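Local coordinates for malonyl acyl carrier protein transacylase (Streptococcus pneumoniae, PDB 3IM8) that probably transfers the malonyl group from malonyl-CoA to holo acyl carrier protein, supplying malonyl units for fatty acid synthesis, at residues V154-V166 with Q247-G259. Numbering follows the deposited sequence.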
ATOM      1  N   VAL A 154       9.767  18.771  -0.144  1.00 26.83           N
ATOM      2  CA  VAL A 154       8.299  18.691  -0.131  1.00 26.00           C
ATOM      3  C   VAL A 154       7.759  18.260  -1.508  1.00 25.95           C
ATOM      4  O   VAL A 154       7.914  18.981  -2.488  1.00 26.08           O
ATOM      5  CB  VAL A 154       7.681  20.035   0.312  1.00 26.01           C
ATOM      6  CG1 VAL A 154       8.302  21.197  -0.505  1.00 25.31           C
ATOM      7  CG2 VAL A 154       6.182  19.986   0.198  1.00 23.90           C
ATOM      8  N   THR A 155       7.163  17.074  -1.615  1.00 26.30           N
ATOM      9  CA  THR A 155       6.517  16.683  -2.908  1.00 26.88           C
ATOM     10  C   THR A 155       5.174  15.961  -2.685  1.00 25.65           C
ATOM     11  O   THR A 155       4.899  15.522  -1.548  1.00 25.54           O
ATOM     12  CB  THR A 155       7.415  15.777  -3.781  1.00 27.23           C
ATOM     13  OG1 THR A 155       7.851  14.645  -3.022  1.00 29.94           O
ATOM     14  CG2 THR A 155       8.629  16.551  -4.311  1.00 30.71           C
ATOM     15  N   PRO A 156       4.327  15.860  -3.736  1.00 24.03           N
ATOM     16  CA  PRO A 156       3.181  14.963  -3.545  1.00 23.53           C
ATOM     17  C   PRO A 156       3.700  13.543  -3.292  1.00 23.11           C
ATOM     18  O   PRO A 156       4.590  13.088  -4.001  1.00 23.28           O
ATOM     19  CB  PRO A 156       2.412  15.056  -4.867  1.00 22.44           C
ATOM     20  CG  PRO A 156       2.739  16.444  -5.375  1.00 22.92           C
ATOM     21  CD  PRO A 156       4.252  16.559  -5.033  1.00 24.83           C
ATOM     22  N   ALA A 157       3.154  12.880  -2.277  1.00 22.02           N
ATOM     23  CA  ALA A 157       3.517  11.518  -1.888  1.00 22.79           C
ATOM     24  C   ALA A 157       2.468  10.503  -2.385  1.00 22.80           C
ATOM     25  O   ALA A 157       2.818   9.407  -2.823  1.00 22.65           O
ATOM     26  CB  ALA A 157       3.654  11.413  -0.321  1.00 20.72           C
ATOM     27  N   ASN A 158       1.175  10.843  -2.258  1.00 23.45           N
ATOM     28  CA  ASN A 158       0.137   9.887  -2.591  1.00 22.60           C
ATOM     29  C   ASN A 158      -0.875  10.539  -3.483  1.00 21.60           C
ATOM     30  O   ASN A 158      -1.602  11.401  -3.035  1.00 20.99           O
ATOM     31  CB  ASN A 158      -0.561   9.345  -1.334  1.00 23.36           C
ATOM     32  CG  ASN A 158       0.368   8.510  -0.429  1.00 24.28           C
ATOM     33  OD1 ASN A 158       1.036   9.041   0.430  1.00 26.61           O
ATOM     34  ND2 ASN A 158       0.375   7.212  -0.622  1.00 23.32           N
ATOM     35  N   TYR A 159      -0.926  10.124  -4.737  1.00 21.53           N
ATOM     36  CA  TYR A 159      -2.016  10.536  -5.641  1.00 21.97           C
ATOM     37  C   TYR A 159      -3.176   9.548  -5.474  1.00 22.54           C
ATOM     38  O   TYR A 159      -3.266   8.563  -6.198  1.00 22.75           O
ATOM     39  CB  TYR A 159      -1.574  10.565  -7.113  1.00 21.69           C
ATOM     40  CG  TYR A 159      -0.517  11.634  -7.422  1.00 23.73           C
ATOM     41  CD1 TYR A 159       0.854  11.377  -7.226  1.00 23.29           C
ATOM     42  CD2 TYR A 159      -0.879  12.878  -7.916  1.00 24.18           C
ATOM     43  CE1 TYR A 159       1.828  12.338  -7.507  1.00 22.62           C
ATOM     44  CE2 TYR A 159       0.119  13.861  -8.217  1.00 24.39           C
ATOM     45  CZ  TYR A 159       1.463  13.565  -7.995  1.00 23.05           C
ATOM     46  OH  TYR A 159       2.443  14.463  -8.277  1.00 23.05           O
ATOM     47  N   ASN A 160      -4.066   9.828  -4.526  1.00 22.80           N
ATOM     48  CA  ASN A 160      -5.192   8.915  -4.213  1.00 23.67           C
ATOM     49  C   ASN A 160      -6.392   9.013  -5.170  1.00 23.66           C
ATOM     50  O   ASN A 160      -6.821   7.997  -5.741  1.00 25.34           O
ATOM     51  CB  ASN A 160      -5.634   9.025  -2.726  1.00 22.55           C
ATOM     52  CG  ASN A 160      -4.483   8.827  -1.734  1.00 23.32           C
ATOM     53  OD1 ASN A 160      -3.535   8.075  -1.979  1.00 24.89           O
ATOM     54  ND2 ASN A 160      -4.596   9.475  -0.571  1.00 22.27           N
ATOM     55  N   THR A 161      -6.951  10.212  -5.296  1.00 24.44           N
ATOM     56  CA  THR A 161      -8.011  10.543  -6.262  1.00 26.54           C
ATOM     57  C   THR A 161      -7.663  11.886  -6.949  1.00 27.18           C
ATOM     58  O   THR A 161      -6.747  12.581  -6.482  1.00 26.32           O
ATOM     59  CB  THR A 161      -9.403  10.636  -5.584  1.00 27.00           C
ATOM     60  OG1 THR A 161      -9.511  11.877  -4.879  1.00 28.96           O
ATOM     61  CG2 THR A 161      -9.615   9.445  -4.563  1.00 26.96           C
ATOM     62  N   PRO A 162      -8.355  12.239  -8.070  1.00 28.10           N
ATOM     63  CA  PRO A 162      -8.089  13.566  -8.656  1.00 28.21           C
ATOM     64  C   PRO A 162      -8.365  14.720  -7.663  1.00 29.44           C
ATOM     65  O   PRO A 162      -7.835  15.843  -7.831  1.00 28.78           O
ATOM     66  CB  PRO A 162      -9.044  13.627  -9.857  1.00 28.25           C
ATOM     67  CG  PRO A 162      -9.253  12.157 -10.271  1.00 27.84           C
ATOM     68  CD  PRO A 162      -9.280  11.430  -8.912  1.00 27.83           C
ATOM     69  N   ALA A 163      -9.128  14.438  -6.603  1.00 29.94           N
ATOM     70  CA  ALA A 163      -9.425  15.469  -5.569  1.00 29.90           C
ATOM     71  C   ALA A 163      -8.869  15.131  -4.161  1.00 29.53           C
ATOM     72  O   ALA A 163      -9.394  15.554  -3.140  1.00 30.03           O
ATOM     73  CB  ALA A 163     -10.918  15.785  -5.546  1.00 29.97           C
ATOM     74  N   GLN A 164      -7.819  14.321  -4.132  1.00 28.83           N
ATOM     75  CA  GLN A 164      -7.244  13.880  -2.869  1.00 27.94           C
ATOM     76  C   GLN A 164      -5.779  13.525  -3.051  1.00 26.61           C
ATOM     77  O   GLN A 164      -5.444  12.408  -3.445  1.00 26.42           O
ATOM     78  CB  GLN A 164      -8.012  12.677  -2.319  1.00 28.36           C
ATOM     79  CG  GLN A 164      -8.211  12.702  -0.813  1.00 31.91           C
ATOM     80  CD  GLN A 164      -7.114  11.968  -0.067  1.00 35.66           C
ATOM     81  OE1 GLN A 164      -5.948  12.360  -0.112  1.00 41.78           O
ATOM     82  NE2 GLN A 164      -7.483  10.895   0.623  1.00 34.92           N
ATOM     83  N   ILE A 165      -4.907  14.485  -2.766  1.00 25.12           N
ATOM     84  CA  ILE A 165      -3.479  14.279  -2.952  1.00 24.10           C
ATOM     85  C   ILE A 165      -2.733  14.651  -1.686  1.00 23.50           C
ATOM     86  O   ILE A 165      -2.876  15.768  -1.173  1.00 24.42           O
ATOM     87  CB  ILE A 165      -2.955  15.127  -4.181  1.00 25.31           C
ATOM     88  CG1 ILE A 165      -3.529  14.494  -5.474  1.00 26.88           C
ATOM     89  CG2 ILE A 165      -1.401  15.178  -4.195  1.00 22.82           C
ATOM     90  CD1 ILE A 165      -3.511  15.342  -6.721  1.00 29.85           C
ATOM     91  N   VAL A 166      -1.954  13.707  -1.169  1.00 22.37           N
ATOM     92  CA  VAL A 166      -1.169  13.973  -0.005  1.00 22.62           C
ATOM     93  C   VAL A 166       0.229  14.434  -0.410  1.00 23.27           C
ATOM     94  O   VAL A 166       0.938  13.736  -1.174  1.00 23.06           O
ATOM     95  CB  VAL A 166      -1.032  12.730   0.947  1.00 22.87           C
ATOM     96  CG1 VAL A 166      -0.244  13.113   2.230  1.00 20.44           C
ATOM     97  CG2 VAL A 166      -2.415  12.145   1.285  1.00 22.60           C
ATOM     98  N   GLN A 247      10.088   2.975  -5.448  1.00 22.85           N
ATOM     99  CA  GLN A 247       8.762   3.100  -4.848  1.00 24.19           C
ATOM    100  C   GLN A 247       8.755   3.790  -3.477  1.00 23.79           C
ATOM    101  O   GLN A 247       7.847   4.590  -3.223  1.00 24.95           O
ATOM    102  CB  GLN A 247       8.054   1.742  -4.759  1.00 23.75           C
ATOM    103  CG  GLN A 247       6.620   1.791  -4.291  1.00 26.19           C
ATOM    104  CD  GLN A 247       6.329   0.658  -3.276  1.00 30.75           C
ATOM    105  OE1 GLN A 247       7.154   0.367  -2.388  1.00 34.29           O
ATOM    106  NE2 GLN A 247       5.168   0.020  -3.414  1.00 30.78           N
ATOM    107  N   VAL A 248       9.739   3.489  -2.624  1.00 23.88           N
ATOM    108  CA  VAL A 248       9.803   4.022  -1.231  1.00 23.88           C
ATOM    109  C   VAL A 248      10.122   5.535  -1.191  1.00 23.74           C
ATOM    110  O   VAL A 248       9.783   6.246  -0.243  1.00 22.61           O
ATOM    111  CB  VAL A 248      10.703   3.136  -0.244  1.00 24.76           C
ATOM    112  CG1 VAL A 248      10.168   1.715  -0.096  1.00 24.45           C
ATOM    113  CG2 VAL A 248      12.167   3.081  -0.677  1.00 26.17           C
ATOM    114  N   LYS A 249      10.703   6.039  -2.279  1.00 24.30           N
ATOM    115  CA  LYS A 249      11.120   7.437  -2.339  1.00 23.85           C
ATOM    116  C   LYS A 249      10.426   8.228  -3.450  1.00 23.31           C
ATOM    117  O   LYS A 249      10.782   9.372  -3.679  1.00 23.10           O
ATOM    118  CB  LYS A 249      12.668   7.519  -2.471  1.00 24.19           C
ATOM    119  CG  LYS A 249      13.179   7.021  -3.852  1.00 25.37           C
ATOM    120  CD  LYS A 249      14.689   7.170  -4.039  1.00 27.63           C
ATOM    121  CE  LYS A 249      15.149   6.097  -4.993  1.00 30.76           C
ATOM    122  NZ  LYS A 249      16.446   6.465  -5.555  1.00 35.03           N
ATOM    123  N   GLU A 250       9.459   7.634  -4.163  1.00 23.63           N
ATOM    124  CA  GLU A 250       8.693   8.356  -5.221  1.00 22.79           C
ATOM    125  C   GLU A 250       7.157   8.299  -4.998  1.00 22.53           C
ATOM    126  O   GLU A 250       6.679   7.445  -4.230  1.00 23.16           O
ATOM    127  CB  GLU A 250       9.084   7.811  -6.602  1.00 22.73           C
ATOM    128  CG  GLU A 250      10.505   8.172  -6.954  1.00 25.38           C
ATOM    129  CD  GLU A 250      10.918   7.770  -8.346  1.00 26.90           C
ATOM    130  OE1 GLU A 250      10.082   7.747  -9.271  1.00 27.01           O
ATOM    131  OE2 GLU A 250      12.110   7.496  -8.503  1.00 28.55           O
ATOM    132  N   PRO A 251       6.376   9.202  -5.640  1.00 22.32           N
ATOM    133  CA  PRO A 251       4.909   9.229  -5.408  1.00 21.82           C
ATOM    134  C   PRO A 251       4.225   7.884  -5.738  1.00 21.67           C
ATOM    135  O   PRO A 251       4.576   7.233  -6.691  1.00 20.88           O
ATOM    136  CB  PRO A 251       4.410  10.350  -6.323  1.00 21.07           C
ATOM    137  CG  PRO A 251       5.626  11.194  -6.623  1.00 21.87           C
ATOM    138  CD  PRO A 251       6.814  10.307  -6.532  1.00 21.50           C
ATOM    139  N   VAL A 252       3.286   7.466  -4.899  1.00 22.55           N
ATOM    140  CA  VAL A 252       2.309   6.412  -5.238  1.00 22.79           C
ATOM    141  C   VAL A 252       1.109   6.959  -6.053  1.00 22.65           C
ATOM    142  O   VAL A 252       0.357   7.826  -5.630  1.00 22.65           O
ATOM    143  CB  VAL A 252       1.835   5.690  -3.977  1.00 22.95           C
ATOM    144  CG1 VAL A 252       0.737   4.655  -4.306  1.00 23.14           C
ATOM    145  CG2 VAL A 252       3.005   5.010  -3.267  1.00 22.83           C
ATOM    146  N   ARG A 253       0.952   6.446  -7.253  1.00 23.35           N
ATOM    147  CA  ARG A 253       0.018   7.035  -8.205  1.00 23.64           C
ATOM    148  C   ARG A 253      -1.163   6.086  -8.318  1.00 23.73           C
ATOM    149  O   ARG A 253      -1.240   5.253  -9.247  1.00 23.69           O
ATOM    150  CB  ARG A 253       0.703   7.311  -9.557  1.00 23.41           C
ATOM    151  CG  ARG A 253       1.773   8.361  -9.469  1.00 24.70           C
ATOM    152  CD  ARG A 253       2.432   8.639 -10.848  1.00 26.62           C
ATOM    153  NE  ARG A 253       3.419   9.726 -10.740  1.00 27.72           N
ATOM    154  CZ  ARG A 253       3.145  11.046 -10.805  1.00 29.05           C
ATOM    155  NH1 ARG A 253       1.898  11.507 -10.999  1.00 27.97           N
ATOM    156  NH2 ARG A 253       4.136  11.924 -10.663  1.00 26.78           N
ATOM    157  N   PHE A 254      -2.065   6.194  -7.334  1.00 23.05           N
ATOM    158  CA  PHE A 254      -3.164   5.238  -7.231  1.00 22.94           C
ATOM    159  C   PHE A 254      -4.221   5.432  -8.336  1.00 22.64           C
ATOM    160  O   PHE A 254      -4.543   4.471  -9.021  1.00 22.66           O
ATOM    161  CB  PHE A 254      -3.811   5.230  -5.820  1.00 21.82           C
ATOM    162  CG  PHE A 254      -4.849   4.131  -5.638  1.00 21.64           C
ATOM    163  CD1 PHE A 254      -6.212   4.441  -5.632  1.00 20.30           C
ATOM    164  CD2 PHE A 254      -4.451   2.788  -5.498  1.00 21.48           C
ATOM    165  CE1 PHE A 254      -7.164   3.464  -5.466  1.00 19.23           C
ATOM    166  CE2 PHE A 254      -5.397   1.755  -5.366  1.00 20.96           C
ATOM    167  CZ  PHE A 254      -6.774   2.094  -5.339  1.00 21.19           C
ATOM    168  N   TYR A 255      -4.737   6.651  -8.526  1.00 22.88           N
ATOM    169  CA  TYR A 255      -5.867   6.817  -9.474  1.00 23.55           C
ATOM    170  C   TYR A 255      -5.472   6.532 -10.905  1.00 24.23           C
ATOM    171  O   TYR A 255      -6.258   5.979 -11.667  1.00 23.89           O
ATOM    172  CB  TYR A 255      -6.609   8.157  -9.329  1.00 23.73           C
ATOM    173  CG  TYR A 255      -5.822   9.435  -9.587  1.00 23.85           C
ATOM    174  CD1 TYR A 255      -5.378  10.228  -8.522  1.00 24.51           C
ATOM    175  CD2 TYR A 255      -5.569   9.877 -10.899  1.00 25.14           C
ATOM    176  CE1 TYR A 255      -4.687  11.418  -8.738  1.00 25.60           C
ATOM    177  CE2 TYR A 255      -4.879  11.061 -11.133  1.00 26.93           C
ATOM    178  CZ  TYR A 255      -4.446  11.827 -10.045  1.00 26.74           C
ATOM    179  OH  TYR A 255      -3.769  12.984 -10.254  1.00 27.44           O
ATOM    180  N   GLU A 256      -4.225   6.880 -11.251  1.00 24.87           N
ATOM    181  CA  GLU A 256      -3.706   6.568 -12.588  1.00 24.88           C
ATOM    182  C   GLU A 256      -3.647   5.077 -12.782  1.00 23.36           C
ATOM    183  O   GLU A 256      -3.954   4.590 -13.870  1.00 22.90           O
ATOM    184  CB  GLU A 256      -2.310   7.116 -12.755  1.00 26.10           C
ATOM    185  CG  GLU A 256      -2.279   8.628 -12.880  1.00 32.02           C
ATOM    186  CD  GLU A 256      -0.883   9.138 -12.670  1.00 37.51           C
ATOM    187  OE1 GLU A 256      -0.689   9.973 -11.710  1.00 39.81           O
ATOM    188  OE2 GLU A 256      -0.004   8.638 -13.439  1.00 37.73           O
ATOM    189  N   SER A 257      -3.237   4.358 -11.732  1.00 21.88           N
ATOM    190  CA  SER A 257      -3.236   2.898 -11.759  1.00 21.12           C
ATOM    191  C   SER A 257      -4.652   2.302 -11.958  1.00 21.63           C
ATOM    192  O   SER A 257      -4.808   1.303 -12.669  1.00 21.40           O
ATOM    193  CB  SER A 257      -2.591   2.337 -10.485  1.00 20.86           C
ATOM    194  OG  SER A 257      -1.276   2.833 -10.381  1.00 20.40           O
ATOM    195  N   ILE A 258      -5.655   2.884 -11.303  1.00 22.00           N
ATOM    196  CA  ILE A 258      -7.048   2.438 -11.462  1.00 22.62           C
ATOM    197  C   ILE A 258      -7.526   2.702 -12.905  1.00 23.77           C
ATOM    198  O   ILE A 258      -8.289   1.907 -13.477  1.00 25.56           O
ATOM    199  CB  ILE A 258      -8.018   3.123 -10.471  1.00 21.42           C
ATOM    200  CG1 ILE A 258      -7.703   2.788  -9.006  1.00 19.97           C
ATOM    201  CG2 ILE A 258      -9.474   2.669 -10.774  1.00 22.38           C
ATOM    202  CD1 ILE A 258      -7.869   1.301  -8.646  1.00 19.37           C
ATOM    203  N   GLY A 259      -7.082   3.811 -13.486  1.00 24.03           N
ATOM    204  CA  GLY A 259      -7.312   4.102 -14.934  1.00 24.83           C
ATOM    205  C   GLY A 259      -6.703   3.110 -15.935  1.00 25.35           C
ATOM    206  O   GLY A 259      -7.346   2.750 -16.904  1.00 26.06           O
TER
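The ring of Tyr159 carries the guanidinium of Arg253 flat on one face, while Pro251 CB and the carbonyl oxygen of Val252 sit at its edge. Tyr159 and Arg253 are paired neighbours on one face of a short parallel beta pairing, in which strand 252-253 adds beside strand 154-161 as an outermost strand of the small ferredoxin-like subdomain of the acyltransferase fold. The two planes are only 20° apart, and NH1 of Arg253 stacks off-centre over the rim, 3.6 Å from CE1 of Tyr159, an offset cation-pi contact. Arginine suits this place because its extended chain runs alongside the tyrosine, and Glu256 OE1, bridged to NH1 in the guanidinium plane through its syn lone pair, holds the group's rotation. The ring of Tyr255 has Pro162 N over one face and Asn160 C at its edge; chi1 of 62° sets it between its own N and carbonyl carbon, bringing CE1 to 3.6 Å from Tyr159 CB. The Phe254 ring has Ile258 CG1 over one face and Asn160 O at its edge.

Pro251, with no N-H to donate, precedes the pairing; Val252 N supplies the first bond, to Ala157 O (2.9 Å), and Tyr159 N returns one to Val252 O (2.8 Å). On the sheet face opposite Tyr159, compact Val252 touches His199, which puts this end of the pairing next to the probable catalytic site, with Ser90 nearby. The hydroxyl of buried Tyr159 is hydrogen-bonded to Glu142 OE2 of helix 138-148. Arg253 N-caps helix 254-263, and Tyr159 O accepts from Phe254 N at 2.9 Å and, weakly, from Tyr255 N at 3.4 Å.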